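Local coordinates for tail spike protein (Acinetobacter phage vB_AbaP_AS12, PDB 6EU4) that probably recognises, and perhaps depolymerises, the surface polysaccharide of its Acinetobacter baumannii host as the trimeric tailspike of the phage particle, at residues A[185-190]-A[237-242]; A[255-260]-A[271-276]; A[391-396]-A[426-431]; A[489-494]-A[558-563]; A[523-528]-A[534-539]. All blocks are in the same frame, centred on the assembly; numbering follows the deposited sequence. Where two conformers were deposited one is given.

Contact 1 (A[185-190]-A[237-242]); sequences DWYAQN and DAWMCT
Tyr-187 meets Asp-237 and Trp-239 across a small parallel sheet of the right-handed beta-helix expected of a phage tailspike, in which strand 215-217 lies between strands 188-189 and 237-239. With chi1 at -61°, CG sits beside the backbone N and the ring reaches past the central strand, whose Leu-215 its side chain touches. From CB outward, Tyr-187 CG is 3.7 Å from Trp-239 NE1, and CD1 has the carbonyl O of Asp-237 near the ring edge. Tyr-187 CE1 approaches Asp-237 OD1 at 3.5 Å. Tyr-187 CZ comes closest to the indole, 3.3 Å from Trp-239 NE1. The two rings form a T-shaped pair with planes at 87°, the indole presenting its N-H edge to the phenol face. At the tip, Tyr-187 OH donates to Asp-237 OD2, which also accepts from Trp-264 NE1, so one carboxylate oxygen holds two donors. Trp-277 of the second subunit meets the Trp-239 ring, bringing the site to the trimer interface. Trp-239 NE1 lies 3.2 Å above the centre of the Tyr-187 ring.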
# COMPACT_ATOMS: atom_id res chain seq x y z
N ASP A 185 21.93 -23.60 -15.85
CA ASP A 185 20.86 -22.85 -15.22
C ASP A 185 20.26 -21.84 -16.20
O ASP A 185 20.87 -21.51 -17.22
CB ASP A 185 21.37 -22.10 -13.98
CG ASP A 185 21.70 -23.03 -12.83
OD1 ASP A 185 21.33 -24.22 -12.87
OD2 ASP A 185 22.36 -22.55 -11.88
N TRP A 186 19.07 -21.33 -15.86
CA TRP A 186 18.46 -20.28 -16.67
C TRP A 186 18.65 -18.88 -16.10
O TRP A 186 18.54 -17.92 -16.86
CB TRP A 186 16.96 -20.52 -16.85
CG TRP A 186 16.61 -21.82 -17.49
CD1 TRP A 186 17.44 -22.67 -18.14
CD2 TRP A 186 15.31 -22.42 -17.54
NE1 TRP A 186 16.76 -23.77 -18.57
CE2 TRP A 186 15.44 -23.64 -18.22
CE3 TRP A 186 14.06 -22.03 -17.06
CZ2 TRP A 186 14.36 -24.48 -18.45
CZ3 TRP A 186 12.98 -22.88 -17.28
CH2 TRP A 186 13.14 -24.08 -17.97
N TYR A 187 18.91 -18.73 -14.79
CA TYR A 187 18.95 -17.43 -14.15
C TYR A 187 20.22 -17.29 -13.32
O TYR A 187 20.69 -18.26 -12.71
CB TYR A 187 17.71 -17.20 -13.25
CG TYR A 187 16.43 -17.25 -14.04
CD1 TYR A 187 15.94 -16.10 -14.66
CD2 TYR A 187 15.72 -18.43 -14.19
CE1 TYR A 187 14.79 -16.14 -15.42
CE2 TYR A 187 14.57 -18.47 -14.95
CZ TYR A 187 14.11 -17.32 -15.57
OH TYR A 187 12.96 -17.37 -16.32
N ALA A 188 20.74 -16.07 -13.27
CA ALA A 188 21.74 -15.69 -12.27
C ALA A 188 20.96 -15.40 -10.99
O ALA A 188 20.20 -14.43 -10.93
CB ALA A 188 22.55 -14.49 -12.74
N GLN A 189 21.12 -16.25 -9.98
CA GLN A 189 20.17 -16.25 -8.88
C GLN A 189 20.86 -16.37 -7.53
O GLN A 189 22.03 -16.75 -7.43
CB GLN A 189 19.16 -17.38 -9.04
CG GLN A 189 19.73 -18.76 -9.08
CD GLN A 189 18.63 -19.79 -9.17
OE1 GLN A 189 18.11 -20.06 -10.26
NE2 GLN A 189 18.21 -20.33 -8.02
N ASN A 190 20.09 -16.05 -6.49
CA ASN A 190 20.56 -16.13 -5.11
C ASN A 190 21.81 -15.29 -4.88
O ASN A 190 22.70 -15.67 -4.12
CB ASN A 190 20.78 -17.58 -4.70
CG ASN A 190 19.51 -18.40 -4.82
OD1 ASN A 190 19.35 -19.20 -5.74
ND2 ASN A 190 18.57 -18.16 -3.91
N ASP A 237 14.24 -10.75 -17.84
CA ASP A 237 13.38 -11.67 -17.10
C ASP A 237 13.96 -11.72 -15.69
O ASP A 237 15.02 -12.32 -15.48
CB ASP A 237 13.35 -13.05 -17.76
CG ASP A 237 12.41 -14.04 -17.06
OD1 ASP A 237 12.14 -13.93 -15.85
OD2 ASP A 237 11.96 -14.99 -17.75
N ALA A 238 13.30 -11.04 -14.77
CA ALA A 238 13.66 -10.97 -13.36
C ALA A 238 12.47 -11.44 -12.55
O ALA A 238 11.33 -11.01 -12.80
CB ALA A 238 14.06 -9.54 -12.97
N TRP A 239 12.71 -12.31 -11.58
CA TRP A 239 11.63 -12.71 -10.70
C TRP A 239 12.12 -12.90 -9.27
O TRP A 239 13.26 -13.32 -9.03
CB TRP A 239 10.92 -13.95 -11.22
CG TRP A 239 11.77 -15.17 -11.48
CD1 TRP A 239 12.58 -15.42 -12.57
CD2 TRP A 239 11.87 -16.32 -10.64
NE1 TRP A 239 13.16 -16.66 -12.45
CE2 TRP A 239 12.74 -17.23 -11.27
CE3 TRP A 239 11.30 -16.67 -9.41
CZ2 TRP A 239 13.07 -18.46 -10.71
CZ3 TRP A 239 11.61 -17.90 -8.86
CH2 TRP A 239 12.49 -18.77 -9.52
N MSE A 240 11.26 -12.55 -8.33
CA MSE A 240 11.60 -12.67 -6.91
C MSE A 240 12.92 -11.97 -6.59
O MSE A 240 13.86 -12.58 -6.07
CB MSE A 240 11.65 -14.15 -6.50
CG MSE A 240 10.30 -14.77 -6.34
SE MSE A 240 9.47 -14.12 -4.66
CE MSE A 240 7.67 -14.77 -5.00
N CYS A 241 12.98 -10.67 -6.89
CA CYS A 241 14.12 -9.85 -6.52
C CYS A 241 13.64 -8.61 -5.78
O CYS A 241 12.58 -8.05 -6.11
CB CYS A 241 14.95 -9.41 -7.73
SG CYS A 241 15.72 -10.74 -8.67
N THR A 242 14.40 -8.20 -4.77
CA THR A 242 14.15 -6.94 -4.10
C THR A 242 15.32 -5.99 -4.33
O THR A 242 16.48 -6.40 -4.46
CB THR A 242 13.93 -7.11 -2.59
OG1 THR A 242 15.13 -7.58 -1.98
CG2 THR A 242 12.80 -8.10 -2.32

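Contact 2 (A[255-260]-A[271-276]); sequences FIFGHT and QTFIGC
This is an apolar contact across the interior of the beta-helix, where side chains from strand 253-257 meet those from strand 268-274. The backbones are not paired with each other: the nearest CA atoms, of Phe-257 and Gln-271, are still 9.8 Å apart, and side chains bridge that distance. Alternation along the strands sends Phe-255 and Phe-257 inward from one wall and Gln-271 and Phe-273 from the other.

At the centre, Phe-257 and Phe-273 approach from opposite directions in an offset edge-to-face pair, their planes at 77° and their centroids 5.5 Å apart. The edge of Phe-273 is turned toward the face of Phe-257, and its CZ lies 3.7 Å from Phe-257 CZ. Beyond this pair the aromatic column continues: Phe-273 stacks on Trp-243 and meets Trp-286 edge-to-face, while Phe-255 stacks on Trp-286. Phe-255 also brings CZ to within 4.3 Å of Cys-276 CB.

Gln-271 places an amide in this otherwise apolar setting. The Gln-271 chain bends at chi2 (-66°), bringing its OE1 to 3.9 Å from Phe-257 CE2. Both ends of the buried amide have partners: OE1 accepts from Trp-243 NE1 and NE2 donates to Thr-269 O. The tightest approach between the two segments is made by the central rings, with Phe-257 CE1 3.6 Å from Phe-273 CZ.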
# COMPACT_ATOMS: atom_id res chain seq x y z
N PHE A 255 15.99 2.66 -15.42
CA PHE A 255 15.64 1.28 -15.10
C PHE A 255 14.89 0.67 -16.29
O PHE A 255 13.91 1.26 -16.77
CB PHE A 255 14.72 1.21 -13.88
CG PHE A 255 15.36 1.61 -12.57
CD1 PHE A 255 16.03 0.69 -11.80
CD2 PHE A 255 15.23 2.91 -12.10
CE1 PHE A 255 16.58 1.06 -10.56
CE2 PHE A 255 15.79 3.28 -10.88
CZ PHE A 255 16.46 2.36 -10.11
N ILE A 256 15.35 -0.48 -16.78
CA ILE A 256 14.74 -1.19 -17.90
C ILE A 256 14.49 -2.62 -17.45
O ILE A 256 15.45 -3.34 -17.13
CB ILE A 256 15.63 -1.19 -19.16
CG1 ILE A 256 16.02 0.23 -19.58
CG2 ILE A 256 14.96 -1.97 -20.28
CD1 ILE A 256 17.27 0.20 -20.46
N PHE A 257 13.22 -3.04 -17.43
CA PHE A 257 12.84 -4.41 -17.12
C PHE A 257 11.96 -4.94 -18.25
O PHE A 257 11.14 -4.20 -18.82
CB PHE A 257 12.13 -4.50 -15.77
CG PHE A 257 13.05 -4.35 -14.59
CD1 PHE A 257 13.39 -3.10 -14.12
CD2 PHE A 257 13.57 -5.47 -13.96
CE1 PHE A 257 14.26 -2.95 -13.05
CE2 PHE A 257 14.42 -5.34 -12.87
CZ PHE A 257 14.78 -4.07 -12.42
N GLY A 258 12.14 -6.20 -18.59
CA GLY A 258 11.44 -6.77 -19.73
C GLY A 258 12.00 -6.30 -21.06
O GLY A 258 11.27 -6.27 -22.06
N HIS A 259 13.28 -5.93 -21.09
CA HIS A 259 13.98 -5.57 -22.32
C HIS A 259 13.64 -6.57 -23.42
O HIS A 259 13.80 -7.78 -23.25
CB HIS A 259 15.49 -5.55 -22.04
CG HIS A 259 16.38 -5.50 -23.25
ND1 HIS A 259 16.30 -4.50 -24.20
CD2 HIS A 259 17.43 -6.28 -23.60
CE1 HIS A 259 17.25 -4.69 -25.11
NE2 HIS A 259 17.94 -5.77 -24.77
N THR A 260 13.17 -6.05 -24.56
CA THR A 260 12.69 -6.88 -25.67
C THR A 260 13.78 -7.23 -26.69
O THR A 260 13.49 -7.94 -27.67
CB THR A 260 11.59 -6.16 -26.43
OG1 THR A 260 12.11 -4.91 -26.90
CG2 THR A 260 10.36 -5.93 -25.55
N GLN A 271 8.96 -8.09 -8.31
CA GLN A 271 10.06 -7.14 -8.09
C GLN A 271 9.58 -6.06 -7.13
O GLN A 271 8.53 -5.44 -7.35
CB GLN A 271 10.52 -6.48 -9.39
CG GLN A 271 10.98 -7.46 -10.46
CD GLN A 271 12.23 -8.22 -10.06
OE1 GLN A 271 13.32 -7.64 -9.96
NE2 GLN A 271 12.09 -9.52 -9.85
N THR A 272 10.31 -5.86 -6.04
CA THR A 272 10.02 -4.80 -5.09
C THR A 272 11.14 -3.77 -5.14
O THR A 272 12.32 -4.13 -5.13
CB THR A 272 9.90 -5.32 -3.65
OG1 THR A 272 8.87 -6.31 -3.56
CG2 THR A 272 9.50 -4.18 -2.69
N PHE A 273 10.76 -2.49 -5.14
CA PHE A 273 11.69 -1.36 -5.11
C PHE A 273 11.32 -0.49 -3.92
O PHE A 273 10.20 0.03 -3.86
CB PHE A 273 11.62 -0.54 -6.39
CG PHE A 273 11.89 -1.34 -7.64
CD1 PHE A 273 10.87 -2.01 -8.28
CD2 PHE A 273 13.18 -1.43 -8.16
CE1 PHE A 273 11.13 -2.76 -9.43
CE2 PHE A 273 13.43 -2.19 -9.30
CZ PHE A 273 12.41 -2.84 -9.92
N ILE A 274 12.26 -0.34 -2.99
CA ILE A 274 12.07 0.45 -1.78
C ILE A 274 13.13 1.53 -1.75
O ILE A 274 14.33 1.21 -1.70
CB ILE A 274 12.15 -0.43 -0.52
CG1 ILE A 274 11.02 -1.48 -0.58
CG2 ILE A 274 12.01 0.41 0.74
CD1 ILE A 274 11.04 -2.49 0.55
N GLY A 275 12.71 2.79 -1.77
CA GLY A 275 13.69 3.88 -1.70
C GLY A 275 14.68 3.88 -2.84
O GLY A 275 15.85 4.26 -2.64
N CYS A 276 14.24 3.49 -4.03
CA CYS A 276 15.08 3.55 -5.21
C CYS A 276 14.88 4.88 -5.91
O CYS A 276 13.91 5.60 -5.67
CB CYS A 276 14.78 2.39 -6.16
SG CYS A 276 15.17 0.76 -5.40

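Contact 3 (A[391-396]-A[426-431]); sequences AYNSSD and PLEEIG
Glu-428 grips the backbone and side chain of Ser-394 with its two carboxylate oxygens. Ser-394 OG donates to Glu-428 OE1 at 2.6 Å, on the syn side and close to the carboxylate plane. Ser-394 N donates to Glu-428 OE2 at 2.9 Å, arriving 44° out of that plane. Because OE2 also accepts from Leu-441 N, these bonds should limit rotation of the carboxylate. With chi1 at 66°, Ser-394 OG lies between its own N and carbonyl carbon, near enough to the amide for both to reach one acid.

A third bond runs almost straight from Asn-393 ND2 to Pro-426 O, 3.0 Å away, in the carbonyl plane and on a lone pair. The other end of the same amide turns back to its own loop, where Asn-393 OD1 accepts from both N and OG of Ser-395 on one face. Packing completes the contact: Asn-393 CB lies 3.3 Å from Glu-428 OE2, and ND2 rests against Pro-426 CD. These bonds hold an Asx turn, overlapping a type I beta turn from Asn-393 to Asp-396, against the second of two loops between beta-helix strands.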
# COMPACT_ATOMS: atom_id res chain seq x y z
N ALA A 391 2.28 21.81 -14.18
CA ALA A 391 2.41 23.27 -14.05
C ALA A 391 1.32 24.02 -14.80
O ALA A 391 0.98 25.14 -14.39
CB ALA A 391 3.78 23.73 -14.55
N TYR A 392 0.80 23.46 -15.89
CA TYR A 392 0.07 24.26 -16.87
C TYR A 392 -1.34 23.75 -17.18
O TYR A 392 -1.55 22.56 -17.44
CB TYR A 392 0.83 24.33 -18.20
CG TYR A 392 2.27 24.79 -18.04
CD1 TYR A 392 2.59 25.94 -17.33
CD2 TYR A 392 3.30 24.04 -18.56
CE1 TYR A 392 3.89 26.33 -17.18
CE2 TYR A 392 4.60 24.42 -18.40
CZ TYR A 392 4.89 25.55 -17.71
OH TYR A 392 6.21 25.92 -17.58
N ASN A 393 -2.27 24.69 -17.25
CA ASN A 393 -3.53 24.51 -17.95
C ASN A 393 -3.64 25.63 -18.98
O ASN A 393 -2.69 26.40 -19.18
CB ASN A 393 -4.72 24.41 -16.98
CG ASN A 393 -5.03 25.71 -16.27
OD1 ASN A 393 -4.62 26.80 -16.70
ND2 ASN A 393 -5.80 25.61 -15.18
N SER A 394 -4.78 25.70 -19.68
CA SER A 394 -4.80 26.52 -20.89
C SER A 394 -4.74 28.01 -20.59
O SER A 394 -4.42 28.79 -21.50
CB SER A 394 -6.03 26.23 -21.76
OG SER A 394 -7.22 26.62 -21.11
N SER A 395 -5.03 28.43 -19.36
CA SER A 395 -4.94 29.84 -18.99
C SER A 395 -3.56 30.25 -18.51
O SER A 395 -3.35 31.42 -18.18
CB SER A 395 -6.00 30.18 -17.92
OG SER A 395 -5.73 29.58 -16.66
N ASP A 396 -2.58 29.34 -18.49
CA ASP A 396 -1.27 29.72 -18.00
C ASP A 396 -0.70 30.87 -18.83
O ASP A 396 -0.72 30.81 -20.07
CB ASP A 396 -0.29 28.56 -17.98
CG ASP A 396 1.04 28.98 -17.40
OD1 ASP A 396 1.92 29.47 -18.16
OD2 ASP A 396 1.18 28.90 -16.16
N PRO A 426 -5.93 24.05 -11.74
CA PRO A 426 -7.23 23.37 -11.91
C PRO A 426 -7.35 22.57 -13.20
O PRO A 426 -6.92 23.01 -14.27
CB PRO A 426 -8.23 24.53 -11.91
CG PRO A 426 -7.55 25.66 -11.24
CD PRO A 426 -6.09 25.50 -11.50
N LEU A 427 -8.01 21.43 -13.08
CA LEU A 427 -8.48 20.70 -14.25
C LEU A 427 -9.57 21.49 -14.96
O LEU A 427 -10.23 22.34 -14.36
CB LEU A 427 -9.02 19.34 -13.83
CG LEU A 427 -8.09 18.42 -13.03
CD1 LEU A 427 -8.73 17.06 -12.91
CD2 LEU A 427 -6.71 18.28 -13.69
N GLU A 428 -9.72 21.25 -16.26
CA GLU A 428 -10.58 22.09 -17.07
C GLU A 428 -11.87 21.44 -17.54
O GLU A 428 -12.90 22.13 -17.60
CB GLU A 428 -9.80 22.60 -18.28
CG GLU A 428 -8.62 23.44 -17.87
CD GLU A 428 -7.98 24.13 -19.04
OE1 GLU A 428 -8.61 25.05 -19.63
OE2 GLU A 428 -6.85 23.75 -19.39
N GLU A 429 -11.86 20.16 -17.90
CA GLU A 429 -13.07 19.55 -18.45
C GLU A 429 -12.85 18.05 -18.53
O GLU A 429 -11.72 17.55 -18.37
CB GLU A 429 -13.42 20.12 -19.83
CG GLU A 429 -12.37 19.84 -20.90
CD GLU A 429 -12.68 20.50 -22.25
OE1 GLU A 429 -13.62 21.31 -22.33
OE2 GLU A 429 -11.96 20.21 -23.23
N ILE A 430 -13.94 17.34 -18.78
CA ILE A 430 -13.89 15.89 -18.97
C ILE A 430 -14.96 15.53 -19.99
O ILE A 430 -16.07 16.08 -19.96
CB ILE A 430 -14.09 15.14 -17.64
CG1 ILE A 430 -14.23 13.63 -17.87
CG2 ILE A 430 -15.27 15.66 -16.84
CD1 ILE A 430 -13.96 12.83 -16.60
N GLY A 431 -14.63 14.65 -20.93
CA GLY A 431 -15.65 14.22 -21.88
C GLY A 431 -15.12 13.25 -22.92
O GLY A 431 -13.91 13.01 -23.05

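Contact 4 (A[489-494]-A[558-563]); sequences NLRGSL and QAYASW
The guanidinium of Arg-491 lies over the face of the Tyr-560 ring in a cation-pi contact, with Gln-558 O at its own edge; together they join two loops of the six-stranded sheet that follows the beta-helix. The flat groups are tilted rather than stacked, with planes 40° apart. Arg-491 CZ is 4.8 Å from the centroid of the Tyr-560 ring and only 14° off its normal.

In the plane of the guanidinium, Arg-491 NH1 donates to Gln-558 O at 2.8 Å, while NH2 makes a longer, weak bond to the same oxygen. The bend at chi3 (76°) turns the guanidinium over the ring; Arg-491 CD lies 3.6 Å from Tyr-560 CE2. Further bonds, NE to Asn-535 OD1 and NH2 to the carbonyls of Ser-533 and Asp-555, probably help to hold the guanidinium in place. Arg-552 makes another cation-pi contact with Tyr-560. At the ring's edge, Tyr-560 OH donates at 2.8 Å to a water, which also takes a weak bond from Leu-490 N.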
# COMPACT_ATOMS: atom_id res chain seq x y z
N ASN A 489 -32.00 23.72 -22.52
CA ASN A 489 -30.73 23.31 -23.12
C ASN A 489 -29.84 22.54 -22.14
O ASN A 489 -28.62 22.70 -22.15
CB ASN A 489 -29.99 24.52 -23.69
CG ASN A 489 -30.83 25.30 -24.68
OD1 ASN A 489 -31.68 24.74 -25.37
ND2 ASN A 489 -30.59 26.62 -24.76
N LEU A 490 -30.45 21.68 -21.31
CA LEU A 490 -29.72 20.83 -20.38
C LEU A 490 -29.80 19.36 -20.77
O LEU A 490 -29.54 18.48 -19.94
CB LEU A 490 -30.25 21.02 -18.95
CG LEU A 490 -30.17 22.43 -18.38
CD1 LEU A 490 -30.82 22.50 -16.99
CD2 LEU A 490 -28.71 22.88 -18.29
N ARG A 491 -30.16 19.07 -22.03
CA ARG A 491 -30.30 17.70 -22.49
C ARG A 491 -28.97 17.04 -22.79
O ARG A 491 -28.86 15.80 -22.75
CB ARG A 491 -31.19 17.69 -23.74
CG ARG A 491 -32.55 18.34 -23.45
CD ARG A 491 -33.36 18.50 -24.69
NE ARG A 491 -33.95 17.24 -25.14
CZ ARG A 491 -34.75 17.17 -26.19
NH1 ARG A 491 -35.04 18.26 -26.87
NH2 ARG A 491 -35.28 16.00 -26.56
N GLY A 492 -27.95 17.83 -23.11
CA GLY A 492 -26.62 17.30 -23.35
C GLY A 492 -25.77 17.14 -22.10
O GLY A 492 -24.90 16.26 -22.05
N SER A 493 -26.02 17.96 -21.09
CA SER A 493 -25.13 18.04 -19.94
C SER A 493 -25.66 17.32 -18.70
O SER A 493 -24.87 16.96 -17.83
CB SER A 493 -24.87 19.51 -19.57
OG SER A 493 -26.06 20.20 -19.25
N LEU A 494 -26.97 17.10 -18.61
CA LEU A 494 -27.56 16.42 -17.47
C LEU A 494 -28.57 15.38 -17.96
O LEU A 494 -29.20 15.55 -19.00
CB LEU A 494 -28.26 17.42 -16.54
CG LEU A 494 -27.42 18.50 -15.87
CD1 LEU A 494 -28.32 19.53 -15.23
CD2 LEU A 494 -26.49 17.90 -14.83
N GLN A 558 -35.92 15.77 -31.26
CA GLN A 558 -36.93 16.81 -31.44
C GLN A 558 -36.80 17.84 -30.33
O GLN A 558 -36.34 17.54 -29.22
CB GLN A 558 -38.35 16.24 -31.41
CG GLN A 558 -38.63 15.17 -32.44
CD GLN A 558 -38.73 15.72 -33.87
OE1 GLN A 558 -38.87 16.92 -34.09
NE2 GLN A 558 -38.66 14.82 -34.84
N ALA A 559 -37.28 19.05 -30.62
CA ALA A 559 -37.38 20.07 -29.59
C ALA A 559 -38.44 19.69 -28.56
O ALA A 559 -39.35 18.89 -28.82
CB ALA A 559 -37.73 21.42 -30.21
N TYR A 560 -38.33 20.29 -27.37
CA TYR A 560 -39.34 20.10 -26.33
C TYR A 560 -40.72 20.47 -26.85
O TYR A 560 -40.89 21.46 -27.58
CB TYR A 560 -39.02 20.94 -25.10
CG TYR A 560 -38.11 20.30 -24.07
CD1 TYR A 560 -38.56 19.26 -23.26
CD2 TYR A 560 -36.81 20.76 -23.88
CE1 TYR A 560 -37.73 18.70 -22.28
CE2 TYR A 560 -35.98 20.20 -22.91
CZ TYR A 560 -36.44 19.18 -22.12
OH TYR A 560 -35.60 18.63 -21.17
N ALA A 561 -41.70 19.68 -26.45
CA ALA A 561 -43.10 20.02 -26.65
C ALA A 561 -43.53 21.10 -25.65
O ALA A 561 -42.82 21.42 -24.68
CB ALA A 561 -43.96 18.78 -26.49
N SER A 562 -44.70 21.68 -25.90
CA SER A 562 -45.22 22.76 -25.06
C SER A 562 -45.42 22.30 -23.62
O SER A 562 -45.75 21.14 -23.34
CB SER A 562 -46.55 23.27 -25.61
OG SER A 562 -46.40 23.74 -26.95
N TRP A 563 -45.24 23.24 -22.69
CA TRP A 563 -45.52 22.98 -21.28
C TRP A 563 -47.02 22.75 -21.05
O TRP A 563 -47.87 23.41 -21.67
CB TRP A 563 -45.08 24.16 -20.43
CG TRP A 563 -43.62 24.26 -20.13
CD1 TRP A 563 -42.73 25.16 -20.65
CD2 TRP A 563 -42.88 23.48 -19.19
NE1 TRP A 563 -41.50 24.98 -20.10
CE2 TRP A 563 -41.56 23.95 -19.20
CE3 TRP A 563 -43.21 22.42 -18.34
CZ2 TRP A 563 -40.56 23.41 -18.39
CZ3 TRP A 563 -42.23 21.87 -17.54
CH2 TRP A 563 -40.90 22.38 -17.57
O HOH W 1 -33.31 20.14 -20.70

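Contact 5 (A[523-528]-A[534-539]); sequences QQWSSA and YNAQLA
Gln-524 and Gln-537 face each other across an antiparallel hairpin with amides nearly coplanar, 27° apart, and Gln-537 NE2 donates to Gln-524 OE1 at 3.0 Å on a lone pair. Gln-537 OE1 meets Arg-552 beyond them. On the same face, Asn-535 leans across so that its ND2 reaches Trp-525 O at 3.1 Å, while its OD1 accepts from Ser-533 OG. Ala-536 N approaches the Trp-525 oxygen from the opposite face of its carbonyl plane. A water bridges Asn-535 ND2 and Ser-526 OG.

On the other face, Trp-525 and Leu-538 lie side by side, pointing the same way, and the indole edge brings Trp-525 CZ3 to 3.7 Å from Leu-538 CB. Gln-523 CG lies 3.3 Å above one face of the Trp-525 indole, toward its rim. At the turn, Ser-527 OG accepts from Tyr-534 N.

Strand 520-526 pairs with strand 496-501 on its outer side, and strand 535-542 with strand 547-554. Trp-525 NE1 bonds Gln-523 OE1 of the second subunit, while Gln-523 OE1 takes the same bond from Trp-525 of the third subunit, so this face meets both neighbours.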
# COMPACT_ATOMS: atom_id res chain seq x y z
N GLN A 523 -37.66 18.78 -11.78
CA GLN A 523 -37.15 17.44 -11.97
C GLN A 523 -37.00 17.23 -13.46
O GLN A 523 -37.99 17.30 -14.19
CB GLN A 523 -38.08 16.39 -11.38
CG GLN A 523 -37.70 14.94 -11.76
CD GLN A 523 -36.51 14.44 -10.95
OE1 GLN A 523 -36.55 14.38 -9.72
NE2 GLN A 523 -35.43 14.09 -11.64
N GLN A 524 -35.78 16.97 -13.92
CA GLN A 524 -35.55 16.55 -15.29
C GLN A 524 -35.37 15.04 -15.34
O GLN A 524 -34.71 14.45 -14.48
CB GLN A 524 -34.33 17.24 -15.90
CG GLN A 524 -34.00 16.72 -17.31
CD GLN A 524 -32.99 17.58 -18.01
OE1 GLN A 524 -33.26 18.73 -18.31
NE2 GLN A 524 -31.81 17.01 -18.29
N TRP A 525 -36.01 14.40 -16.32
CA TRP A 525 -35.75 13.01 -16.64
C TRP A 525 -35.12 12.93 -18.02
O TRP A 525 -35.35 13.79 -18.88
CB TRP A 525 -37.03 12.19 -16.62
CG TRP A 525 -37.67 11.95 -15.28
CD1 TRP A 525 -37.38 10.96 -14.42
CD2 TRP A 525 -38.74 12.70 -14.68
NE1 TRP A 525 -38.18 11.03 -13.31
CE2 TRP A 525 -39.03 12.10 -13.45
CE3 TRP A 525 -39.47 13.83 -15.06
CZ2 TRP A 525 -40.04 12.56 -12.60
CZ3 TRP A 525 -40.46 14.30 -14.21
CH2 TRP A 525 -40.74 13.67 -13.00
N SER A 526 -34.38 11.85 -18.24
CA SER A 526 -33.67 11.64 -19.50
C SER A 526 -33.44 10.16 -19.73
O SER A 526 -33.24 9.39 -18.78
CB SER A 526 -32.32 12.36 -19.48
OG SER A 526 -31.62 12.10 -20.67
N SER A 527 -33.37 9.77 -21.00
CA SER A 527 -32.78 8.48 -21.31
C SER A 527 -31.31 8.45 -20.91
O SER A 527 -30.83 7.47 -20.33
CB SER A 527 -32.95 8.16 -22.80
OG SER A 527 -32.61 9.28 -23.61
N ALA A 528 -30.58 9.53 -21.20
CA ALA A 528 -29.17 9.71 -20.85
C ALA A 528 -28.70 11.03 -21.42
O ALA A 528 -29.06 11.38 -22.55
CB ALA A 528 -28.29 8.58 -21.40
N TYR A 534 -34.19 11.33 -25.08
CA TYR A 534 -35.55 11.51 -24.60
C TYR A 534 -35.51 12.28 -23.29
O TYR A 534 -34.63 12.04 -22.45
CB TYR A 534 -36.23 10.16 -24.34
CG TYR A 534 -36.43 9.34 -25.57
CD1 TYR A 534 -37.55 9.52 -26.36
CD2 TYR A 534 -35.50 8.36 -25.94
CE1 TYR A 534 -37.73 8.76 -27.51
CE2 TYR A 534 -35.68 7.62 -27.08
CZ TYR A 534 -36.80 7.82 -27.85
OH TYR A 534 -37.03 7.10 -28.99
N ASN A 535 -36.46 13.19 -23.10
CA ASN A 535 -36.51 13.96 -21.87
C ASN A 535 -37.94 14.22 -21.43
O ASN A 535 -38.89 14.19 -22.22
CB ASN A 535 -35.79 15.31 -22.01
CG ASN A 535 -34.29 15.15 -22.21
OD1 ASN A 535 -33.81 15.12 -23.34
ND2 ASN A 535 -33.56 15.04 -21.12
N ALA A 536 -38.06 14.50 -20.14
CA ALA A 536 -39.29 15.03 -19.55
C ALA A 536 -38.90 15.94 -18.41
O ALA A 536 -37.83 15.78 -17.81
CB ALA A 536 -40.19 13.90 -19.05
N GLN A 537 -39.77 16.90 -18.10
CA GLN A 537 -39.53 17.78 -16.97
C GLN A 537 -40.83 18.02 -16.22
O GLN A 537 -41.90 18.16 -16.83
CB GLN A 537 -38.93 19.13 -17.39
CG GLN A 537 -37.51 19.03 -17.98
CD GLN A 537 -36.97 20.39 -18.41
OE1 GLN A 537 -37.72 21.27 -18.81
NE2 GLN A 537 -35.65 20.56 -18.30
N LEU A 538 -40.73 18.01 -14.90
CA LEU A 538 -41.77 18.44 -13.97
C LEU A 538 -41.28 19.72 -13.30
O LEU A 538 -40.24 19.70 -12.63
CB LEU A 538 -42.05 17.36 -12.93
CG LEU A 538 -42.87 17.75 -11.70
CD1 LEU A 538 -44.23 18.31 -12.07
CD2 LEU A 538 -43.01 16.53 -10.78
N ALA A 539 -42.00 20.81 -13.49
CA ALA A 539 -41.61 22.11 -12.94
C ALA A 539 -42.61 22.56 -11.88
O ALA A 539 -43.83 22.54 -12.12
CB ALA A 539 -41.51 23.17 -14.03
O HOH W 2 -30.63 14.61 -21.12

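Overall arrangement
The contacts are spread along an elongated trimeric spike. Contacts 1, 2 and 3 belong to the beta-helix, 1 and 2 as neighbours with centres 13 Å apart: Cys-241 O of the first probably bonds Thr-272 N of the second. Contact 2 is buried and almost wholly apolar; contact 1, partly buried, adds a hydrogen bond to its aromatic pair. Contact 3, about 44 Å from contact 1 between centres, joins loops further along the beta-helix by polar bonds, untouched by other subunits. Contacts 4 and 5 belong to the sheet that follows, with centres 8 Å apart. The hairpin of contact 5 is buried against neighbouring subunits, while contact 4 lies at the surface, its Leu-490 O probably bonded to Gln-524 NE2 of the hairpin.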